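Local coordinates for glutathione S-transferase (Burkholderia xenovorans, PDB 2DSA), which reductively dechlorinates metabolites of polychlorinated biphenyls and, as a bacterial member of its family, probably also has general glutathione transferase activity, at the interface of chains A and B. Sequence-based numbering; all coordinates share one arbitrary frame. Chains: chain A/B, Glutathione S-transferase.

Contact 1: the interface of chains A and B. Residues chain A 49, 51, 65; chain B 96, 99-100, 103-104, 135.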
loop_
_atom_site.group_PDB
_atom_site.type_symbol
_atom_site.label_atom_id
_atom_site.label_comp_id
_atom_site.label_asym_id
_atom_site.label_seq_id
_atom_site.Cartn_x
_atom_site.Cartn_y
_atom_site.Cartn_z
ATOM N N ALA A 49 6.252 2.747 -14.557
ATOM C CA ALA A 49 6.359 1.381 -13.997
ATOM C C ALA A 49 5.683 0.322 -14.864
ATOM O O ALA A 49 5.953 -0.879 -14.712
ATOM C CB ALA A 49 5.812 1.326 -12.567
ATOM N N TYR A 51 2.455 -0.600 -15.208
ATOM C CA TYR A 51 1.290 -1.348 -14.765
ATOM C C TYR A 51 -0.013 -0.526 -14.711
ATOM O O TYR A 51 0.017 0.703 -14.715
ATOM C CB TYR A 51 1.575 -2.103 -13.454
ATOM C CG TYR A 51 2.169 -1.313 -12.315
ATOM C CD1 TYR A 51 1.489 -0.238 -11.739
ATOM C CD2 TYR A 51 3.404 -1.679 -11.772
ATOM C CE1 TYR A 51 2.049 0.481 -10.662
ATOM C CE2 TYR A 51 3.956 -0.984 -10.696
ATOM C CZ TYR A 51 3.276 0.095 -10.145
ATOM O OH TYR A 51 3.844 0.777 -9.086
ATOM N N GLU A 65 -1.216 3.905 -8.533
ATOM C CA GLU A 65 -1.485 3.146 -7.295
ATOM C C GLU A 65 -2.960 3.127 -6.947
ATOM O O GLU A 65 -3.541 4.166 -6.612
ATOM C CB GLU A 65 -0.634 3.617 -6.104
ATOM C CG GLU A 65 0.850 3.767 -6.411
ATOM C CD GLU A 65 1.556 2.429 -6.674
ATOM O OE1 GLU A 65 2.435 2.398 -7.561
ATOM O OE2 GLU A 65 1.217 1.422 -6.005
ATOM N N GLN B 96 0.171 7.928 -3.438
ATOM C CA GLN B 96 0.747 7.140 -4.525
ATOM C C GLN B 96 2.156 6.655 -4.160
ATOM O O GLN B 96 2.437 5.463 -4.255
ATOM C CB GLN B 96 0.765 7.957 -5.816
ATOM C CG GLN B 96 1.552 7.361 -6.979
ATOM C CD GLN B 96 1.888 8.405 -8.038
ATOM O OE1 GLN B 96 3.062 8.711 -8.295
ATOM N NE2 GLN B 96 0.865 8.972 -8.632
ATOM N N ASN B 99 2.170 4.004 -1.286
ATOM C CA ASN B 99 1.785 2.702 -1.789
ATOM C C ASN B 99 2.849 2.081 -2.657
ATOM O O ASN B 99 3.024 0.858 -2.640
ATOM C CB ASN B 99 0.476 2.762 -2.557
ATOM C CG ASN B 99 -0.250 1.441 -2.545
ATOM O OD1 ASN B 99 -0.862 1.078 -1.538
ATOM N ND2 ASN B 99 -0.179 0.704 -3.654
ATOM N N PHE B 100 3.565 2.904 -3.417
ATOM C CA PHE B 100 4.662 2.401 -4.240
ATOM C C PHE B 100 5.783 1.835 -3.341
ATOM O O PHE B 100 6.278 0.734 -3.562
ATOM C CB PHE B 100 5.193 3.515 -5.144
ATOM C CG PHE B 100 6.364 3.106 -6.021
ATOM C CD1 PHE B 100 6.156 2.682 -7.334
ATOM C CD2 PHE B 100 7.677 3.193 -5.547
ATOM C CE1 PHE B 100 7.242 2.332 -8.168
ATOM C CE2 PHE B 100 8.768 2.830 -6.364
ATOM C CZ PHE B 100 8.550 2.406 -7.677
ATOM N N SER B 103 4.322 -1.477 -1.625
ATOM C CA SER B 103 4.035 -2.636 -2.473
ATOM C C SER B 103 5.142 -3.018 -3.463
ATOM O O SER B 103 5.241 -4.184 -3.857
ATOM C CB SER B 103 2.719 -2.431 -3.235
ATOM O OG SER B 103 2.855 -1.416 -4.220
ATOM N N GLU B 104 5.942 -2.037 -3.885
ATOM C CA GLU B 104 6.926 -2.246 -4.948
ATOM C C GLU B 104 8.357 -2.305 -4.427
ATOM O O GLU B 104 9.232 -2.829 -5.106
ATOM C CB GLU B 104 6.810 -1.165 -6.031
ATOM C CG GLU B 104 5.392 -1.012 -6.626
ATOM C CD GLU B 104 4.912 -2.254 -7.354
ATOM O OE1 GLU B 104 3.701 -2.535 -7.325
ATOM O OE2 GLU B 104 5.746 -2.963 -7.957
ATOM N N GLN B 135 13.523 3.653 -11.175
ATOM C CA GLN B 135 12.400 4.601 -11.221
ATOM C C GLN B 135 12.421 5.626 -10.089
ATOM O O GLN B 135 12.235 6.814 -10.344
ATOM C CB GLN B 135 11.053 3.875 -11.248
ATOM C CG GLN B 135 9.834 4.826 -11.425
ATOM C CD GLN B 135 8.501 4.137 -11.351
ATOM O OE1 GLN B 135 7.454 4.793 -11.225
ATOM N NE2 GLN B 135 8.511 2.820 -11.414
#

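Contact 2: the interface of chains A and B. Residues chain A 65, 67, 99, 102-103, 107; chain B 99, 102-103.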
loop_
_atom_site.group_PDB
_atom_site.type_symbol
_atom_site.label_atom_id
_atom_site.label_comp_id
_atom_site.label_asym_id
_atom_site.label_seq_id
_atom_site.Cartn_x
_atom_site.Cartn_y
_atom_site.Cartn_z
ATOM N N GLU A 65 -1.216 3.905 -8.533
ATOM C CA GLU A 65 -1.485 3.146 -7.295
ATOM C C GLU A 65 -2.960 3.127 -6.947
ATOM O O GLU A 65 -3.541 4.166 -6.612
ATOM C CB GLU A 65 -0.634 3.617 -6.104
ATOM C CG GLU A 65 0.850 3.767 -6.411
ATOM C CD GLU A 65 1.556 2.429 -6.674
ATOM O OE1 GLU A 65 2.435 2.398 -7.561
ATOM O OE2 GLU A 65 1.217 1.422 -6.005
ATOM N N PRO A 67 -4.834 2.342 -4.297
ATOM C CA PRO A 67 -5.266 3.076 -3.099
ATOM C C PRO A 67 -5.304 4.611 -3.200
ATOM O O PRO A 67 -6.190 5.227 -2.616
ATOM C CB PRO A 67 -4.275 2.588 -2.028
ATOM C CG PRO A 67 -3.994 1.164 -2.459
ATOM C CD PRO A 67 -3.778 1.361 -3.958
ATOM N N ASN A 99 -4.063 -0.247 2.259
ATOM C CA ASN A 99 -2.685 -0.709 2.212
ATOM C C ASN A 99 -2.542 -2.209 2.504
ATOM O O ASN A 99 -1.686 -2.868 1.912
ATOM C CB ASN A 99 -1.775 0.089 3.151
ATOM C CG ASN A 99 -0.323 -0.061 2.786
ATOM O OD1 ASN A 99 0.121 0.523 1.812
ATOM N ND2 ASN A 99 0.426 -0.884 3.547
ATOM N N SER A 102 -3.593 -4.115 -0.654
ATOM C CA SER A 102 -2.526 -3.971 -1.640
ATOM C C SER A 102 -1.265 -4.807 -1.337
ATOM O O SER A 102 -0.779 -5.539 -2.203
ATOM C CB SER A 102 -2.158 -2.492 -1.776
ATOM O OG SER A 102 -0.952 -2.327 -2.492
ATOM N N SER A 103 -0.739 -4.666 -0.119
ATOM C CA SER A 103 0.556 -5.261 0.240
ATOM C C SER A 103 0.428 -6.698 0.758
ATOM O O SER A 103 1.344 -7.506 0.577
ATOM C CB SER A 103 1.270 -4.408 1.282
ATOM O OG SER A 103 0.547 -4.409 2.514
ATOM N N LYS A 107 -0.512 -8.302 -3.647
ATOM C CA LYS A 107 0.874 -8.626 -3.976
ATOM C C LYS A 107 1.240 -10.106 -3.808
ATOM O O LYS A 107 2.248 -10.561 -4.371
ATOM C CB LYS A 107 1.843 -7.735 -3.193
ATOM C CG LYS A 107 1.986 -6.349 -3.797
ATOM C CD LYS A 107 2.725 -6.399 -5.125
ATOM C CE LYS A 107 2.143 -5.417 -6.124
ATOM N NZ LYS A 107 2.981 -5.371 -7.358
ATOM N N ASN B 99 2.170 4.004 -1.286
ATOM C CA ASN B 99 1.785 2.702 -1.789
ATOM C C ASN B 99 2.849 2.081 -2.657
ATOM O O ASN B 99 3.024 0.858 -2.640
ATOM C CB ASN B 99 0.476 2.762 -2.557
ATOM C CG ASN B 99 -0.250 1.441 -2.545
ATOM O OD1 ASN B 99 -0.862 1.078 -1.538
ATOM N ND2 ASN B 99 -0.179 0.704 -3.654
ATOM N N SER B 102 5.545 0.800 -0.283
ATOM C CA SER B 102 5.051 -0.377 0.427
ATOM C C SER B 102 4.970 -1.611 -0.468
ATOM O O SER B 102 5.523 -2.668 -0.130
ATOM C CB SER B 102 3.724 -0.080 1.120
ATOM O OG SER B 102 3.008 -1.275 1.342
ATOM N N SER B 103 4.322 -1.477 -1.625
ATOM C CA SER B 103 4.035 -2.636 -2.473
ATOM C C SER B 103 5.142 -3.018 -3.463
ATOM O O SER B 103 5.241 -4.184 -3.857
ATOM C CB SER B 103 2.719 -2.431 -3.235
ATOM O OG SER B 103 2.855 -1.416 -4.220
HETATM O O HOH W 1 -1.436 2.383 0.561
HETATM O O HOH W 2 0.792 -1.216 -0.333
#

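Contact 3: the interface of chains A and B. Residues chain A 121, 124; chain B 121, 124-125.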
loop_
_atom_site.group_PDB
_atom_site.type_symbol
_atom_site.label_atom_id
_atom_site.label_comp_id
_atom_site.label_asym_id
_atom_site.label_seq_id
_atom_site.Cartn_x
_atom_site.Cartn_y
_atom_site.Cartn_z
ATOM N N TRP A 121 7.758 -20.526 -4.471
ATOM C CA TRP A 121 7.207 -19.174 -4.342
ATOM C C TRP A 121 5.687 -19.257 -4.165
ATOM O O TRP A 121 5.133 -18.673 -3.228
ATOM C CB TRP A 121 7.570 -18.337 -5.582
ATOM C CG TRP A 121 7.401 -16.814 -5.469
ATOM C CD1 TRP A 121 6.708 -16.112 -4.507
ATOM C CD2 TRP A 121 7.912 -15.826 -6.385
ATOM N NE1 TRP A 121 6.778 -14.760 -4.760
ATOM C CE2 TRP A 121 7.504 -14.556 -5.905
ATOM C CE3 TRP A 121 8.684 -15.893 -7.558
ATOM C CZ2 TRP A 121 7.839 -13.362 -6.562
ATOM C CZ3 TRP A 121 9.018 -14.702 -8.211
ATOM C CH2 TRP A 121 8.593 -13.456 -7.710
ATOM N N ALA A 124 4.420 -20.774 -0.767
ATOM C CA ALA A 124 4.627 -19.831 0.331
ATOM C C ALA A 124 3.527 -18.777 0.337
ATOM O O ALA A 124 2.911 -18.499 1.371
ATOM C CB ALA A 124 5.985 -19.169 0.209
ATOM N N TRP B 121 14.008 -17.649 -6.714
ATOM C CA TRP B 121 13.042 -16.676 -6.215
ATOM C C TRP B 121 13.747 -15.333 -5.993
ATOM O O TRP B 121 13.377 -14.334 -6.612
ATOM C CB TRP B 121 12.403 -17.196 -4.921
ATOM C CG TRP B 121 11.379 -16.297 -4.266
ATOM C CD1 TRP B 121 11.053 -15.012 -4.611
ATOM C CD2 TRP B 121 10.582 -16.613 -3.117
ATOM N NE1 TRP B 121 10.088 -14.518 -3.763
ATOM C CE2 TRP B 121 9.780 -15.479 -2.836
ATOM C CE3 TRP B 121 10.451 -17.753 -2.306
ATOM C CZ2 TRP B 121 8.861 -15.448 -1.771
ATOM C CZ3 TRP B 121 9.540 -17.717 -1.240
ATOM C CH2 TRP B 121 8.759 -16.569 -0.987
ATOM N N ALA B 124 14.885 -13.213 -9.070
ATOM C CA ALA B 124 13.774 -12.620 -9.806
ATOM C C ALA B 124 13.361 -11.311 -9.136
ATOM O O ALA B 124 13.156 -10.296 -9.800
ATOM C CB ALA B 124 12.592 -13.590 -9.873
ATOM N N VAL B 125 13.264 -11.353 -7.811
ATOM C CA VAL B 125 12.917 -10.199 -6.998
ATOM C C VAL B 125 14.000 -9.110 -7.082
ATOM O O VAL B 125 13.672 -7.924 -7.173
ATOM C CB VAL B 125 12.635 -10.621 -5.538
ATOM C CG1 VAL B 125 12.417 -9.420 -4.653
ATOM C CG2 VAL B 125 11.409 -11.520 -5.481
#

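Contact 1: the interface of chains A and B
A:Tyr51 and B:Phe100 meet at the apolar centre of this dimer contact, their side chains crossing at about a right angle. Ring atom CD1 of B:Phe100 approaches the phenol OH of A:Tyr51 at 3.5 Å. A:Ala49 CB lies over one face of the tyrosine ring, toward its rim, and meets the amide NE2 of B:Gln135, whose extended chain reaches in from helix 119-142. B:Glu104 comes from the opposite direction to A:Tyr51 and bends at chi2 (-63°), bringing its carboxylate carbon CD to 3.7 Å from ring atom CE2 of A:Tyr51. B:Glu104 CB also lies over the centre of the B:Phe100 ring.

Toward the polar rim, the methylene CG of A:Glu65 packs 3.7 Å from CG of B:Gln96. The carboxylate is held at both oxygens. A:Glu65 OE1 accepts a 2.6 Å bond from A:Tyr51 OH through its syn lone pair and sits at the edge of the B:Phe100 ring, in its plane. A:Glu65 OE2 accepts a 2.8 Å bond from the amide ND2 of B:Asn99 through its anti lone pair, nearly straight (172° at H) and in the amide plane. These two bonds should fix the carboxylate's rotation. On the chain B side, the hydroxyl OG of B:Ser103 bonds to B:Asn99 O of its own helix. A:Tyr51 and A:Glu65 both line the glutathione pocket; they come from loop segments of the N-terminal, thioredoxin-like half of chain A, set against helix 89-109 of chain B.

Contact 2: the interface of chains A and B
The amide oxygen OD1 of A:Asn99 is gripped by two waters that link it to its counterpart B:Asn99. Water 1 lies 2.7 Å from A:Asn99 OD1 and also pairs with B:Asn99 OD1. Water 2 joins the same two oxygens, at 2.8 Å from A:Asn99 OD1, and adds the hydroxyls of A:Ser102 and B:Ser102, with B:Ser102 OG at 2.8 Å. It therefore gathers four polar groups, two from each chain. The asparagine side chains slide past each other in opposite directions with their amide planes 87° apart. These residues lie on helix 89-109 of each chain, and the two helices face each other across the two-fold axis through a polar, watered seam.

Direct contacts are weaker. B:Ser102 OG lies 3.4 Å from both ND2 and OD1 of A:Asn99, weak contacts in either case. In the twin relation, B:Asn99 ND2 makes a weak bond of 3.3 Å to A:Ser102 OG, besides its stronger bond to A:Glu65. The hydroxyls of A:Ser102 and B:Ser102 both stand anti to their backbone nitrogens (chi1 167° in A and 157° in B), which turns them toward water 2. A:Ser103 instead turns its OG back onto A:Asn99 O of its own helix and presents CB to B:Ser102 OG. At the flanks, A:Pro67 of helix 66-76 crosses B:Asn99 at about a right angle, and the bent chain of A:Lys107 passes B:Ser103, its CD 3.6 Å from B:Ser103 O.

Contact 3: the interface of chains A and B
The indoles of A:Trp121 and B:Trp121 stack face against face across the dimer interface. Their planes are 18° apart, and the two five-membered rings are centred 3.7 Å from each other. The side chains cross at about a right angle, yet the indoles lie nearly parallel, and each five-membered ring also stacks on the partner's six-membered ring. B:Trp121 NE1 lies over one face of A:Trp121, toward the rim, 3.4 Å from CE2. In return, A:Trp121 CD1 lies over a face of B:Trp121, 3.5 Å from CZ2.

Small aliphatic groups meet the benzo ends of the pair. A:Ala124 CB touches B:Trp121 CH2 at 4.0 Å, while B:Ala124 CB meets A:Trp121 CZ3. The methyl CG2 of B:Val125 approaches A:Trp121 CH2 at 4.1 Å, its side chain running obliquely to the indole.

Both tryptophans project with CG opposite the backbone nitrogen (chi1 -165° in A, 180° in B), which carries each indole across to the partner. The alanines follow about one turn later and meet the opposing indole with their methyls. The site lies near the start of helix 119-139 of chain A and helix 119-142 of chain B, in the all-helical C-terminal half of the glutathione transferase fold.

Contacts 1 and 2 adjoin, the centres of their C-alpha atoms about 7 Å apart, and share A:Glu65, B:Asn99 and B:Ser103; helix 89-109 of chain B runs through both. The C-alpha centre of contact 3 lies about 19 Å from that of contact 1 and 18 Å from that of contact 2, sharing no residue, although helix 119-142 of chain B also supplies B:Gln135 to contact 1. Two-fold symmetry gives each contact a twin with the chains exchanged. Contact 1 joins glutathione-pocket residues to the partner, so dimerisation may help shape the active site; contact 3 probably helps hold a separate end of the interface together.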